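Local coordinates for protein putative 4-amino-4-deoxychorismate lyase (Thermus thermophilus, PDB 2ZGI) that binds pyridoxal 5'-phosphate and is probably a lyase of the class-IV aminotransferase family, putatively acting on 4-amino-4-deoxychorismate, at residues F17-E31 against P77-L91. Sequence-based numbering, arbitrary orientation. Where two conformers were deposited one is given.
Sequences FLYHGASVFTTLRAE and PCLRLRFTVGEGVRL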
loop_
_atom_site.group_PDB
_atom_site.type_symbol
_atom_site.label_atom_id
_atom_site.label_comp_id
_atom_site.label_asym_id
_atom_site.label_seq_id
_atom_site.Cartn_x
_atom_site.Cartn_y
_atom_site.Cartn_z
ATOM N N PHE D 17 12.096 20.211 19.838
ATOM C CA PHE D 17 12.074 19.023 20.662
ATOM C C PHE D 17 10.635 18.569 20.934
ATOM O O PHE D 17 10.336 17.374 20.831
ATOM C CB PHE D 17 12.761 19.319 21.993
ATOM C CG PHE D 17 12.877 18.127 22.891
ATOM C CD1 PHE D 17 14.021 17.343 22.876
ATOM C CD2 PHE D 17 11.844 17.791 23.772
ATOM C CE1 PHE D 17 14.135 16.232 23.724
ATOM C CE2 PHE D 17 11.948 16.672 24.614
ATOM C CZ PHE D 17 13.090 15.901 24.586
ATOM N N LEU D 18 9.782 19.530 21.306
ATOM C CA LEU D 18 8.389 19.304 21.692
ATOM C C LEU D 18 7.513 19.182 20.467
ATOM O O LEU D 18 6.640 18.288 20.394
ATOM C CB LEU D 18 7.803 20.502 22.506
ATOM C CG LEU D 18 8.300 21.150 23.808
ATOM C CD1 LEU D 18 9.213 20.229 24.620
ATOM C CD2 LEU D 18 8.977 22.471 23.559
ATOM N N TYR D 19 7.693 20.101 19.527
ATOM C CA TYR D 19 6.756 20.222 18.400
ATOM C C TYR D 19 7.005 19.229 17.269
ATOM O O TYR D 19 6.099 18.964 16.462
ATOM C CB TYR D 19 6.773 21.633 17.803
ATOM C CG TYR D 19 6.047 22.700 18.614
ATOM C CD1 TYR D 19 4.928 22.389 19.397
ATOM C CD2 TYR D 19 6.450 24.029 18.551
ATOM C CE1 TYR D 19 4.233 23.402 20.119
ATOM C CE2 TYR D 19 5.780 25.039 19.269
ATOM C CZ TYR D 19 4.682 24.714 20.055
ATOM O OH TYR D 19 4.002 25.710 20.748
ATOM N N HIS D 20 8.235 18.727 17.176
ATOM C CA HIS D 20 8.617 17.935 16.013
ATOM C C HIS D 20 9.098 16.547 16.363
ATOM O O HIS D 20 9.537 15.789 15.480
ATOM C CB HIS D 20 9.709 18.655 15.241
ATOM C CG HIS D 20 9.264 19.933 14.601
ATOM N ND1 HIS D 20 10.154 20.891 14.178
ATOM C CD2 HIS D 20 8.033 20.421 14.327
ATOM C CE1 HIS D 20 9.498 21.898 13.630
ATOM N NE2 HIS D 20 8.209 21.638 13.707
ATOM N N GLY D 21 8.996 16.204 17.643
ATOM C CA GLY D 21 9.568 14.952 18.148
ATOM C C GLY D 21 11.046 14.853 17.790
ATOM O O GLY D 21 11.556 13.763 17.527
ATOM N N ALA D 22 11.751 15.987 17.779
ATOM C CA ALA D 22 13.134 15.977 17.269
ATOM C C ALA D 22 14.125 15.559 18.356
ATOM O O ALA D 22 14.781 16.401 18.997
ATOM C CB ALA D 22 13.490 17.338 16.664
ATOM N N SER D 23 14.185 14.252 18.624
ATOM C CA SER D 23 15.009 13.707 19.703
ATOM C C SER D 23 15.350 12.274 19.401
ATOM O O SER D 23 14.668 11.608 18.581
ATOM C CB SER D 23 14.282 13.798 21.063
ATOM O OG SER D 23 13.057 13.048 21.065
ATOM N N VAL D 24 16.433 11.802 20.019
ATOM C CA VAL D 24 16.736 10.382 20.080
ATOM C C VAL D 24 16.839 10.024 21.539
ATOM O O VAL D 24 17.044 10.906 22.397
ATOM C CB VAL D 24 18.033 10.002 19.265
ATOM C CG1 VAL D 24 17.838 10.327 17.828
ATOM C CG2 VAL D 24 19.255 10.784 19.784
ATOM N N PHE D 25 16.669 8.745 21.855
ATOM C CA PHE D 25 16.630 8.352 23.243
ATOM C C PHE D 25 17.036 6.903 23.377
ATOM O O PHE D 25 17.166 6.181 22.364
ATOM C CB PHE D 25 15.224 8.631 23.853
ATOM C CG PHE D 25 14.138 7.659 23.393
ATOM C CD1 PHE D 25 13.788 6.569 24.193
ATOM C CD2 PHE D 25 13.481 7.830 22.176
ATOM C CE1 PHE D 25 12.796 5.665 23.788
ATOM C CE2 PHE D 25 12.495 6.926 21.747
ATOM C CZ PHE D 25 12.139 5.852 22.545
ATOM N N THR D 26 17.259 6.478 24.616
ATOM C CA THR D 26 17.415 5.076 24.908
ATOM C C THR D 26 16.883 4.797 26.308
ATOM O O THR D 26 16.864 5.691 27.165
ATOM C CB THR D 26 18.885 4.615 24.737
ATOM O OG1 THR D 26 18.917 3.184 24.685
ATOM C CG2 THR D 26 19.782 5.116 25.920
ATOM N N THR D 27 16.425 3.574 26.540
ATOM C CA THR D 27 15.878 3.222 27.833
ATOM C C THR D 27 16.593 1.980 28.367
ATOM O O THR D 27 16.748 0.971 27.655
ATOM C CB THR D 27 14.342 3.031 27.799
ATOM O OG1 THR D 27 14.025 1.793 27.169
ATOM C CG2 THR D 27 13.687 4.109 27.037
ATOM N N LEU D 28 17.042 2.068 29.617
ATOM C CA LEU D 28 17.878 1.048 30.238
ATOM C C LEU D 28 17.199 0.498 31.466
ATOM O O LEU D 28 16.314 1.152 32.048
ATOM C CB LEU D 28 19.205 1.628 30.729
ATOM C CG LEU D 28 20.126 2.393 29.799
ATOM C CD1 LEU D 28 19.709 3.847 29.799
ATOM C CD2 LEU D 28 21.594 2.220 30.270
ATOM N N ARG D 29 17.636 -0.695 31.873
ATOM C CA ARG D 29 17.237 -1.270 33.150
ATOM C C ARG D 29 18.455 -1.292 34.062
ATOM O O ARG D 29 19.542 -1.618 33.599
ATOM C CB ARG D 29 16.689 -2.686 32.961
ATOM C CG ARG D 29 15.921 -3.157 34.177
ATOM C CD ARG D 29 15.175 -4.450 33.930
ATOM N NE ARG D 29 16.035 -5.635 33.876
ATOM C CZ ARG D 29 16.312 -6.296 32.757
ATOM N NH1 ARG D 29 15.821 -5.869 31.604
ATOM N NH2 ARG D 29 17.104 -7.382 32.799
ATOM N N ALA D 30 18.286 -0.910 35.331
ATOM C CA ALA D 30 19.342 -1.074 36.338
ATOM C C ALA D 30 18.872 -2.119 37.318
ATOM O O ALA D 30 17.701 -2.100 37.720
ATOM C CB ALA D 30 19.650 0.248 37.079
ATOM N N GLU D 31 19.753 -3.053 37.668
ATOM C CA GLU D 31 19.410 -4.064 38.648
ATOM C C GLU D 31 20.326 -3.894 39.833
ATOM O O GLU D 31 21.550 -3.874 39.670
ATOM C CB GLU D 31 19.482 -5.477 38.054
ATOM C CG GLU D 31 18.435 -5.689 36.931
ATOM C CD GLU D 31 18.549 -6.993 36.183
ATOM O OE1 GLU D 31 19.584 -7.681 36.278
ATOM O OE2 GLU D 31 17.563 -7.340 35.497
ATOM N N PRO D 77 15.176 -2.067 44.035
ATOM C CA PRO D 77 15.675 -3.335 43.488
ATOM C C PRO D 77 16.056 -3.191 42.020
ATOM O O PRO D 77 17.111 -3.665 41.600
ATOM C CB PRO D 77 14.492 -4.304 43.639
ATOM C CG PRO D 77 13.482 -3.624 44.485
ATOM C CD PRO D 77 13.879 -2.209 44.729
ATOM N N CYS D 78 15.200 -2.524 41.251
ATOM C CA CYS D 78 15.506 -2.201 39.869
ATOM C C CYS D 78 14.953 -0.843 39.510
ATOM O O CYS D 78 14.049 -0.336 40.183
ATOM C CB CYS D 78 14.904 -3.249 38.938
ATOM S SG CYS D 78 15.544 -4.912 39.221
ATOM N N LEU D 79 15.516 -0.271 38.449
ATOM C CA LEU D 79 15.178 1.052 37.958
ATOM C C LEU D 79 14.994 0.969 36.463
ATOM O O LEU D 79 15.620 0.141 35.807
ATOM C CB LEU D 79 16.319 2.033 38.253
ATOM C CG LEU D 79 16.522 2.366 39.727
ATOM C CD1 LEU D 79 17.821 3.143 39.911
ATOM C CD2 LEU D 79 15.347 3.191 40.236
ATOM N N ARG D 80 14.116 1.812 35.940
ATOM C CA ARG D 80 14.048 2.084 34.513
ATOM C C ARG D 80 14.644 3.464 34.297
ATOM O O ARG D 80 14.244 4.454 34.946
ATOM C CB ARG D 80 12.602 2.037 34.010
ATOM C CG ARG D 80 12.474 2.112 32.478
ATOM C CD ARG D 80 11.169 2.829 32.122
ATOM N NE ARG D 80 10.998 3.144 30.706
ATOM C CZ ARG D 80 11.045 4.378 30.191
ATOM N NH1 ARG D 80 11.294 5.430 30.965
ATOM N NH2 ARG D 80 10.858 4.563 28.886
ATOM N N LEU D 81 15.602 3.538 33.385
ATOM C CA LEU D 81 16.290 4.774 33.120
ATOM C C LEU D 81 16.004 5.183 31.711
ATOM O O LEU D 81 15.780 4.342 30.835
ATOM C CB LEU D 81 17.820 4.580 33.277
ATOM C CG LEU D 81 18.343 3.939 34.560
ATOM C CD1 LEU D 81 19.823 3.524 34.408
ATOM C CD2 LEU D 81 18.219 4.985 35.641
ATOM N N ARG D 82 16.048 6.481 31.476
ATOM C CA ARG D 82 15.899 6.978 30.148
ATOM C C ARG D 82 16.798 8.172 29.880
ATOM O O ARG D 82 16.811 9.137 30.665
ATOM C CB ARG D 82 14.453 7.371 29.970
ATOM C CG ARG D 82 14.071 7.586 28.550
ATOM C CD ARG D 82 12.893 8.501 28.569
ATOM N NE ARG D 82 13.019 9.385 27.454
ATOM C CZ ARG D 82 12.489 9.127 26.275
ATOM N NH1 ARG D 82 11.779 8.025 26.140
ATOM N NH2 ARG D 82 12.657 9.971 25.278
ATOM N N PHE D 83 17.527 8.117 28.762
ATOM C CA PHE D 83 18.451 9.166 28.362
ATOM C C PHE D 83 17.962 9.690 27.025
ATOM O O PHE D 83 17.789 8.924 26.100
ATOM C CB PHE D 83 19.876 8.623 28.155
ATOM C CG PHE D 83 20.572 8.141 29.419
ATOM C CD1 PHE D 83 20.538 8.885 30.596
ATOM C CD2 PHE D 83 21.359 6.994 29.385
ATOM C CE1 PHE D 83 21.219 8.451 31.741
ATOM C CE2 PHE D 83 22.058 6.558 30.533
ATOM C CZ PHE D 83 21.974 7.286 31.702
ATOM N N THR D 84 17.741 10.993 26.924
ATOM C CA THR D 84 17.155 11.584 25.712
ATOM C C THR D 84 18.045 12.740 25.253
ATOM O O THR D 84 18.450 13.577 26.073
ATOM C CB THR D 84 15.715 12.091 25.966
ATOM O OG1 THR D 84 14.960 11.052 26.585
ATOM C CG2 THR D 84 15.017 12.512 24.659
ATOM N N VAL D 85 18.344 12.757 23.962
ATOM C CA VAL D 85 19.085 13.821 23.312
ATOM C C VAL D 85 18.236 14.623 22.301
ATOM O O VAL D 85 17.615 14.060 21.379
ATOM C CB VAL D 85 20.325 13.259 22.580
ATOM C CG1 VAL D 85 21.052 14.352 21.837
ATOM C CG2 VAL D 85 21.284 12.566 23.591
ATOM N N GLY D 86 18.233 15.940 22.468
ATOM C CA GLY D 86 17.824 16.850 21.400
ATOM C C GLY D 86 18.807 18.010 21.391
ATOM O O GLY D 86 19.708 18.070 22.256
ATOM N N GLU D 87 18.651 18.912 20.426
ATOM C CA GLU D 87 19.394 20.194 20.431
ATOM C C GLU D 87 19.133 21.005 21.707
ATOM O O GLU D 87 17.990 21.378 21.992
ATOM C CB GLU D 87 19.071 21.018 19.189
ATOM C CG GLU D 87 19.431 20.360 17.872
ATOM C CD GLU D 87 20.907 19.913 17.745
ATOM O OE1 GLU D 87 21.688 20.009 18.715
ATOM O OE2 GLU D 87 21.285 19.452 16.640
ATOM N N GLY D 88 20.194 21.226 22.485
ATOM C CA GLY D 88 20.124 21.930 23.777
ATOM C C GLY D 88 19.415 21.122 24.857
ATOM O O GLY D 88 18.937 21.669 25.854
ATOM N N VAL D 89 19.315 19.819 24.661
ATOM C CA VAL D 89 18.583 19.000 25.609
ATOM C C VAL D 89 19.371 17.760 25.909
ATOM O O VAL D 89 19.716 16.992 24.997
ATOM C CB VAL D 89 17.197 18.521 25.078
ATOM C CG1 VAL D 89 16.600 17.448 26.024
ATOM C CG2 VAL D 89 16.244 19.691 24.912
ATOM N N ARG D 90 19.671 17.622 27.193
ATOM C CA ARG D 90 20.187 16.397 27.752
ATOM C C ARG D 90 19.210 16.025 28.857
ATOM O O ARG D 90 19.137 16.688 29.894
ATOM C CB ARG D 90 21.593 16.621 28.303
ATOM C CG ARG D 90 22.319 15.355 28.700
ATOM C CD ARG D 90 23.751 15.683 29.054
ATOM N NE ARG D 90 23.810 16.742 30.056
ATOM C CZ ARG D 90 23.971 16.507 31.349
ATOM N NH1 ARG D 90 24.104 15.262 31.758
ATOM N NH2 ARG D 90 24.012 17.500 32.227
ATOM N N LEU D 91 18.441 14.976 28.627
ATOM C CA LEU D 91 17.465 14.587 29.593
ATOM C C LEU D 91 17.860 13.216 30.122
ATOM O O LEU D 91 18.203 12.320 29.346
ATOM C CB LEU D 91 16.093 14.631 28.916
ATOM C CG LEU D 91 14.764 15.014 29.576
ATOM C CD1 LEU D 91 14.805 16.218 30.511
ATOM C CD2 LEU D 91 13.756 15.257 28.439
HETATM O O HOH W 1 16.034 18.697 18.807
HETATM O O HOH W 2 11.981 11.031 22.823
#
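Arg-82 sends CG anti to its backbone N (chi1 -166°), while Phe-25 holds CG between N and the carbonyl carbon (chi1 74°); these torsions start the two side chains toward each other, and a bend at chi3 of the arginine lays the guanidinium on one face of the ring. Stacking is evident from the 13° between planes and the 4.1 Å between centres; Arg-82 NH1 is 3.2 Å from Phe-25 CD1. Arg-82 NE also donates to Thr-84 OG1 (2.7 Å), and this bond and the ring together limit how the guanidinium can turn; Tyr-19 of the second subunit adds a cation-pi contact. With an alanine here, the Phe-25 ring is likely to lose its flat cover and Thr-84 OG1 this donor. Farther along this face, Thr-27 packs its CB over the Arg-80 guanidinium, methyl CG2 3.4 Å from Arg-80 NH2. On the reverse face Leu-28 CD1 comes within 3.6 Å of Phe-83 CD2, part of the apolar layer against helix 38-51, and Thr-26 OG1 bonds to the cofactor-binding Arg-44. On helix 15-19, Phe-17 CE1 meets Val-89 CG1 at 3.6 Å, and a CB at Gly-86 would clash with Phe-17 CD1. Eight backbone hydrogen bonds, in reciprocal pairs from Val-24/Val-85 to Ala-30/Leu-79, establish the register. Strands 24-31 and 78-86 are the central antiparallel pair of the sheet, four-stranded within the chain and continued into the second subunit through Leu-91, in the smaller, N-terminal domain of the class-IV aminotransferase fold.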